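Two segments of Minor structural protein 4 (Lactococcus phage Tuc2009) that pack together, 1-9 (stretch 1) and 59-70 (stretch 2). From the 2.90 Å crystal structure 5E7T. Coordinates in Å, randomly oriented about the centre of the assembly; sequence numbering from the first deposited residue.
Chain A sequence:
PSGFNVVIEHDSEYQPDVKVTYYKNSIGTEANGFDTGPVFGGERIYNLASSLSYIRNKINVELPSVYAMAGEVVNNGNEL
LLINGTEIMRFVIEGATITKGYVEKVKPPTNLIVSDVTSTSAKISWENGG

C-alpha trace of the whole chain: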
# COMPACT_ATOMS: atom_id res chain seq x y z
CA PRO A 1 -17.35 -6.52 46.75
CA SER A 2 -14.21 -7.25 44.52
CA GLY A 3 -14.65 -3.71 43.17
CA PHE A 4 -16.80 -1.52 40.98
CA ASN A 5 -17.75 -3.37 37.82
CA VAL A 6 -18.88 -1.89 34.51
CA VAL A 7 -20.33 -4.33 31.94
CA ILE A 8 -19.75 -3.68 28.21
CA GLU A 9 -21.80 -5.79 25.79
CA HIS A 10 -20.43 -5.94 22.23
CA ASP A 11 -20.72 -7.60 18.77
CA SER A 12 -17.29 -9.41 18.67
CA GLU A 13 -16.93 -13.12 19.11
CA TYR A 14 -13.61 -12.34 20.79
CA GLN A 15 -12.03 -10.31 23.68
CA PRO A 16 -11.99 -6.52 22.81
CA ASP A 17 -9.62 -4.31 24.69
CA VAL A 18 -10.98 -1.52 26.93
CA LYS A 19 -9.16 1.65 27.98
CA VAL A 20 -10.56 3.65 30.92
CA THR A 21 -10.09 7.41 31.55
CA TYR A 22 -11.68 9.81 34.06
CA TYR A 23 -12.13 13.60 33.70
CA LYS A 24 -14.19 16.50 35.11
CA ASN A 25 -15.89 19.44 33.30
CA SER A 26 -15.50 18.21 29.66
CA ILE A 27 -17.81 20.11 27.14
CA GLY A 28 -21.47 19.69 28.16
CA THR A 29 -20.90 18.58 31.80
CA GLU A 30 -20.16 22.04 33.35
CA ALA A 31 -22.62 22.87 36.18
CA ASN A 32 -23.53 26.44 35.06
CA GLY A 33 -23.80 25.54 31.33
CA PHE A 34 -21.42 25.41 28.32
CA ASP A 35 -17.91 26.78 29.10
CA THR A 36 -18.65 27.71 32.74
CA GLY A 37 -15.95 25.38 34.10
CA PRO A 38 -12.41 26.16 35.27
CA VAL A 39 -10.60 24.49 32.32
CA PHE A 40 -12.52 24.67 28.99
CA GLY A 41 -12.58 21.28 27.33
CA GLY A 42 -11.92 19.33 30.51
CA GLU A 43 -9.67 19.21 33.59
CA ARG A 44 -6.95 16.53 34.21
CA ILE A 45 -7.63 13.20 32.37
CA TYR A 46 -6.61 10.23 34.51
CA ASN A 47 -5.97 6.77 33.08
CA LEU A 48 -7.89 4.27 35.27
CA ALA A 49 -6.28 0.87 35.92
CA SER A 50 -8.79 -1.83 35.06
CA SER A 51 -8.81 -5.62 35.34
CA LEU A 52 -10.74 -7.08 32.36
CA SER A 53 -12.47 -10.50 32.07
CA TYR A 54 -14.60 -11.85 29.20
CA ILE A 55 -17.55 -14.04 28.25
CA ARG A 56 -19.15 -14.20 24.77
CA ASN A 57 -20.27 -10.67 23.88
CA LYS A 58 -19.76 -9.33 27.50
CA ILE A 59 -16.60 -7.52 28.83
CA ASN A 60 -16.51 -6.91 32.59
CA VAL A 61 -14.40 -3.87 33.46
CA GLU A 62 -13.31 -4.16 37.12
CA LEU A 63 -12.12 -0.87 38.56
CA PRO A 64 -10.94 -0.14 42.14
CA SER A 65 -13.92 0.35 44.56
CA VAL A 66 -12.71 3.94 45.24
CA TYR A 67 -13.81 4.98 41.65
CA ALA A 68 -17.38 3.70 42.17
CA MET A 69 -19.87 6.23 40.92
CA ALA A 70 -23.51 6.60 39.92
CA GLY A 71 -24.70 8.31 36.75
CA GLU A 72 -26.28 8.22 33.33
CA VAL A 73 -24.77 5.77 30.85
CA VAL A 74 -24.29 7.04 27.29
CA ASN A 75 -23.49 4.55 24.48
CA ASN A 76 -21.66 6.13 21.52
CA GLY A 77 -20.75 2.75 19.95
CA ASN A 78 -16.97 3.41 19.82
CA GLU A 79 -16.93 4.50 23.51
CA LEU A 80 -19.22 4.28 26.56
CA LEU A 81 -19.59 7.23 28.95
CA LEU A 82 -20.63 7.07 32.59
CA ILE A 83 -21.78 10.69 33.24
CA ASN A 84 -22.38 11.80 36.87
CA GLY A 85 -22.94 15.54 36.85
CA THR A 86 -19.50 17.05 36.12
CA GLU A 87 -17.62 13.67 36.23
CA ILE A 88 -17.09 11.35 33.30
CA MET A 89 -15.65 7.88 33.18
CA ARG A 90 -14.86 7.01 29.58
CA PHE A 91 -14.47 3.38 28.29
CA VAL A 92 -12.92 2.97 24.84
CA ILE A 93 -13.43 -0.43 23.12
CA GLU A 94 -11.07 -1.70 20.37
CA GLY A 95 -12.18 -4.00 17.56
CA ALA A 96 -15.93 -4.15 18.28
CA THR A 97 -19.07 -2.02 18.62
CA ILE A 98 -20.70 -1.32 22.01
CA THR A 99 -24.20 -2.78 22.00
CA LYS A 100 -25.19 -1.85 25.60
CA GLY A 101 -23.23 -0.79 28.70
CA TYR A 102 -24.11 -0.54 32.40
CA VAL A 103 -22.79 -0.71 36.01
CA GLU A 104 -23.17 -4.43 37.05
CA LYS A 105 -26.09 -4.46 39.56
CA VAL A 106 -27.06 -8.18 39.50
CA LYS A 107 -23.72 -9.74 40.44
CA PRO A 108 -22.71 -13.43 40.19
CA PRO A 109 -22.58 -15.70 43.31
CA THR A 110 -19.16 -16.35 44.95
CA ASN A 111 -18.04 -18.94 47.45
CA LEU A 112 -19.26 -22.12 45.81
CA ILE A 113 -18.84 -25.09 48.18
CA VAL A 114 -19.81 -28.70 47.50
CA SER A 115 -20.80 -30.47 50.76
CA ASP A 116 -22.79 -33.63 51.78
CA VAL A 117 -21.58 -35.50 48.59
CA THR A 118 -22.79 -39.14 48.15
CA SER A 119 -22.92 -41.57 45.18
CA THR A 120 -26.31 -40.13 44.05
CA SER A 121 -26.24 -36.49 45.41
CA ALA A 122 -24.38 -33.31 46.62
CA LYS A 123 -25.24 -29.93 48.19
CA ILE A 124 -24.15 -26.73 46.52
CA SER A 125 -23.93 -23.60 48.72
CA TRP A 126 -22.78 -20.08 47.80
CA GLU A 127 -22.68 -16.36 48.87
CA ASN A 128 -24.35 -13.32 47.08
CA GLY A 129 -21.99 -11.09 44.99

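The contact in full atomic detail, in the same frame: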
# COMPACT_ATOMS: atom_id res chain seq x y z
N PRO A 1 -18.13 -5.31 46.40
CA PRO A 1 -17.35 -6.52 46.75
C PRO A 1 -15.89 -6.43 46.26
O PRO A 1 -15.11 -5.67 46.84
CB PRO A 1 -18.17 -7.67 46.12
CG PRO A 1 -19.56 -7.11 45.96
CD PRO A 1 -19.38 -5.64 45.69
N SER A 2 -15.53 -7.21 45.18
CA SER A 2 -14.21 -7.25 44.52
C SER A 2 -13.80 -5.84 44.05
O SER A 2 -12.61 -5.47 44.10
CB SER A 2 -14.26 -8.20 43.33
OG SER A 2 -15.35 -7.92 42.46
N GLY A 3 -14.80 -5.07 43.63
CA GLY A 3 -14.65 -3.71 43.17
C GLY A 3 -15.95 -3.17 42.62
O GLY A 3 -17.05 -3.57 43.01
N PHE A 4 -15.78 -2.23 41.71
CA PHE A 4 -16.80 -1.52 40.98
C PHE A 4 -16.68 -2.11 39.60
O PHE A 4 -15.58 -2.16 39.05
CB PHE A 4 -16.47 -0.01 41.01
CG PHE A 4 -17.17 0.90 40.03
CD1 PHE A 4 -18.55 0.98 40.00
CD2 PHE A 4 -16.44 1.74 39.20
CE1 PHE A 4 -19.20 1.83 39.10
CE2 PHE A 4 -17.09 2.60 38.31
CZ PHE A 4 -18.46 2.64 38.26
N ASN A 5 -17.77 -2.67 39.09
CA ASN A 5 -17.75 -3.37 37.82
C ASN A 5 -18.66 -2.75 36.81
O ASN A 5 -19.86 -2.57 37.08
CB ASN A 5 -18.14 -4.83 38.06
CG ASN A 5 -17.09 -5.61 38.79
OD1 ASN A 5 -16.14 -6.12 38.20
ND2 ASN A 5 -17.21 -5.73 40.11
N VAL A 6 -18.10 -2.43 35.63
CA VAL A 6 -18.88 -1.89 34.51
C VAL A 6 -18.91 -2.94 33.41
O VAL A 6 -17.85 -3.38 32.96
CB VAL A 6 -18.42 -0.49 34.00
CG1 VAL A 6 -19.20 -0.08 32.76
CG2 VAL A 6 -18.57 0.56 35.09
N VAL A 7 -20.11 -3.34 32.99
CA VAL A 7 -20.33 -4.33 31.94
C VAL A 7 -20.46 -3.67 30.57
O VAL A 7 -21.27 -2.75 30.41
CB VAL A 7 -21.58 -5.19 32.25
CG1 VAL A 7 -21.88 -6.13 31.09
CG2 VAL A 7 -21.39 -5.99 33.53
N ILE A 8 -19.70 -4.16 29.59
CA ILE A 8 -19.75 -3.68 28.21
C ILE A 8 -20.07 -4.85 27.32
O ILE A 8 -19.26 -5.78 27.19
CB ILE A 8 -18.48 -2.92 27.76
CG1 ILE A 8 -18.27 -1.66 28.58
CG2 ILE A 8 -18.57 -2.58 26.27
CD1 ILE A 8 -16.91 -1.16 28.54
N GLU A 9 -21.27 -4.82 26.72
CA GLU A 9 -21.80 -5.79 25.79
C GLU A 9 -21.44 -5.35 24.39
O GLU A 9 -21.67 -4.20 24.04
CB GLU A 9 -23.32 -5.86 25.94
CG GLU A 9 -23.79 -6.67 27.13
CD GLU A 9 -25.29 -6.75 27.31
OE1 GLU A 9 -26.04 -6.52 26.32
OE2 GLU A 9 -25.72 -7.04 28.45
N ILE A 59 -17.86 -7.95 28.18
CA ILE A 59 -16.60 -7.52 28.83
C ILE A 59 -16.99 -7.03 30.22
O ILE A 59 -17.97 -6.30 30.34
CB ILE A 59 -15.88 -6.36 28.05
CG1 ILE A 59 -15.71 -6.67 26.55
CG2 ILE A 59 -14.54 -5.96 28.72
CD1 ILE A 59 -15.12 -5.54 25.71
N ASN A 60 -16.24 -7.40 31.25
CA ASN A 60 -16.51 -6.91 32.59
C ASN A 60 -15.28 -6.13 32.97
O ASN A 60 -14.17 -6.69 33.08
CB ASN A 60 -16.78 -8.04 33.57
CG ASN A 60 -16.76 -7.60 35.00
OD1 ASN A 60 -15.70 -7.48 35.62
ND2 ASN A 60 -17.91 -7.35 35.56
N VAL A 61 -15.46 -4.80 33.13
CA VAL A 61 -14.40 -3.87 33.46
C VAL A 61 -14.39 -3.65 34.96
O VAL A 61 -15.25 -2.95 35.49
CB VAL A 61 -14.55 -2.56 32.66
CG1 VAL A 61 -13.35 -1.65 32.86
CG2 VAL A 61 -14.78 -2.83 31.17
N GLU A 62 -13.45 -4.30 35.67
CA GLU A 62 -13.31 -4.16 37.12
C GLU A 62 -12.34 -3.06 37.43
O GLU A 62 -11.14 -3.13 37.10
CB GLU A 62 -12.87 -5.46 37.79
CG GLU A 62 -12.79 -5.33 39.30
CD GLU A 62 -12.54 -6.62 40.05
OE1 GLU A 62 -13.46 -7.47 40.10
OE2 GLU A 62 -11.44 -6.77 40.62
N LEU A 63 -12.87 -2.04 38.11
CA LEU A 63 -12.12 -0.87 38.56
C LEU A 63 -12.03 -0.86 40.08
O LEU A 63 -12.93 -1.40 40.74
CB LEU A 63 -12.86 0.40 38.09
CG LEU A 63 -12.91 0.63 36.61
CD1 LEU A 63 -14.10 1.45 36.24
CD2 LEU A 63 -11.56 1.19 36.07
N PRO A 64 -11.00 -0.22 40.67
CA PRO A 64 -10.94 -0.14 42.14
C PRO A 64 -12.21 0.52 42.71
O PRO A 64 -12.74 1.47 42.12
CB PRO A 64 -9.68 0.69 42.40
CG PRO A 64 -8.84 0.50 41.18
CD PRO A 64 -9.84 0.48 40.06
N SER A 65 -12.72 -0.06 43.84
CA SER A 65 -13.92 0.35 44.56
C SER A 65 -14.00 1.86 44.84
O SER A 65 -15.10 2.42 44.90
CB SER A 65 -14.04 -0.44 45.86
OG SER A 65 -14.66 -1.70 45.67
N VAL A 66 -12.85 2.51 44.99
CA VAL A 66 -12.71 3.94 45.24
C VAL A 66 -13.29 4.79 44.05
O VAL A 66 -13.81 5.88 44.30
CB VAL A 66 -11.25 4.30 45.63
CG1 VAL A 66 -10.22 3.72 44.65
CG2 VAL A 66 -11.05 5.80 45.82
N TYR A 67 -13.26 4.26 42.81
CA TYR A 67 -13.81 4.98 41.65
C TYR A 67 -15.32 4.86 41.49
O TYR A 67 -15.90 5.62 40.72
CB TYR A 67 -13.11 4.56 40.35
CG TYR A 67 -11.63 4.82 40.38
CD1 TYR A 67 -11.13 6.12 40.37
CD2 TYR A 67 -10.72 3.77 40.45
CE1 TYR A 67 -9.76 6.37 40.46
CE2 TYR A 67 -9.34 4.01 40.52
CZ TYR A 67 -8.87 5.31 40.53
OH TYR A 67 -7.51 5.53 40.60
N ALA A 68 -15.95 3.95 42.23
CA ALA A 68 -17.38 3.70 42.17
C ALA A 68 -18.24 4.94 42.14
O ALA A 68 -18.20 5.75 43.06
CB ALA A 68 -17.81 2.79 43.31
N MET A 69 -18.98 5.11 41.06
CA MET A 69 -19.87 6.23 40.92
C MET A 69 -21.15 5.86 40.24
O MET A 69 -21.22 4.86 39.53
CB MET A 69 -19.19 7.43 40.27
CG MET A 69 -18.93 7.29 38.81
SD MET A 69 -18.17 8.80 38.18
CE MET A 69 -18.89 8.85 36.65
N ALA A 70 -22.17 6.69 40.48
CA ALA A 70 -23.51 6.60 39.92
C ALA A 70 -23.48 7.27 38.55
O ALA A 70 -22.40 7.53 38.01
CB ALA A 70 -24.46 7.35 40.83

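What holds the two stretches side by side? They run antiparallel as neighbouring strands of one sheet, and three pairs of residues exchange backbone hydrogen bonds in both directions. Phe4 N donates to Leu63 O at 3.1 Å and Leu63 N to Phe4 O at 2.9 Å; Val6 N reaches Val61 O at 2.9 Å and Val61 N reaches Val6 O at 2.8 Å. The third pair repeats the pattern, with Ile8 N to Ile59 O at 2.9 Å and Ile59 N to Ile8 O at 2.8 Å. All six are nearly straight, as expected of strands in good register.

Why does Phe4 cover more surface than any other residue here? Its ring reaches past the strand pairing to the turn that follows Leu63. There the CA of Ala68 sits over one ring face, 3.6 Å from the centroid of the Phe4 ring and 15° off its normal, a CH-pi contact. Leu63 adds an apolar neighbour, its CD1 3.8 Å from Phe4 CD2. The turn has its own backbone hydrogen bond, from Tyr67 N to Pro64 O at 2.9 Å.

How does Ile59, next in covered area, pack? Its side chain shares a sheet face with those of Phe4, Val6, Ile8, Val61 and Leu63. Ile59 CB lies 4.3 Å from Ile8 CB, while Ile8 CD1 extends diagonally to Val61 CG2 at 3.8 Å, so the apolar packing links successive pairs.

What happens on the other face? Here Asn5, Val7, Asn60 and Glu62 project, a more polar set. Glu62 extends beyond its partner Asn5 to the loop before the strand, where Ser2 OG donates a hydrogen bond to Glu62 OE1 at 3.1 Å.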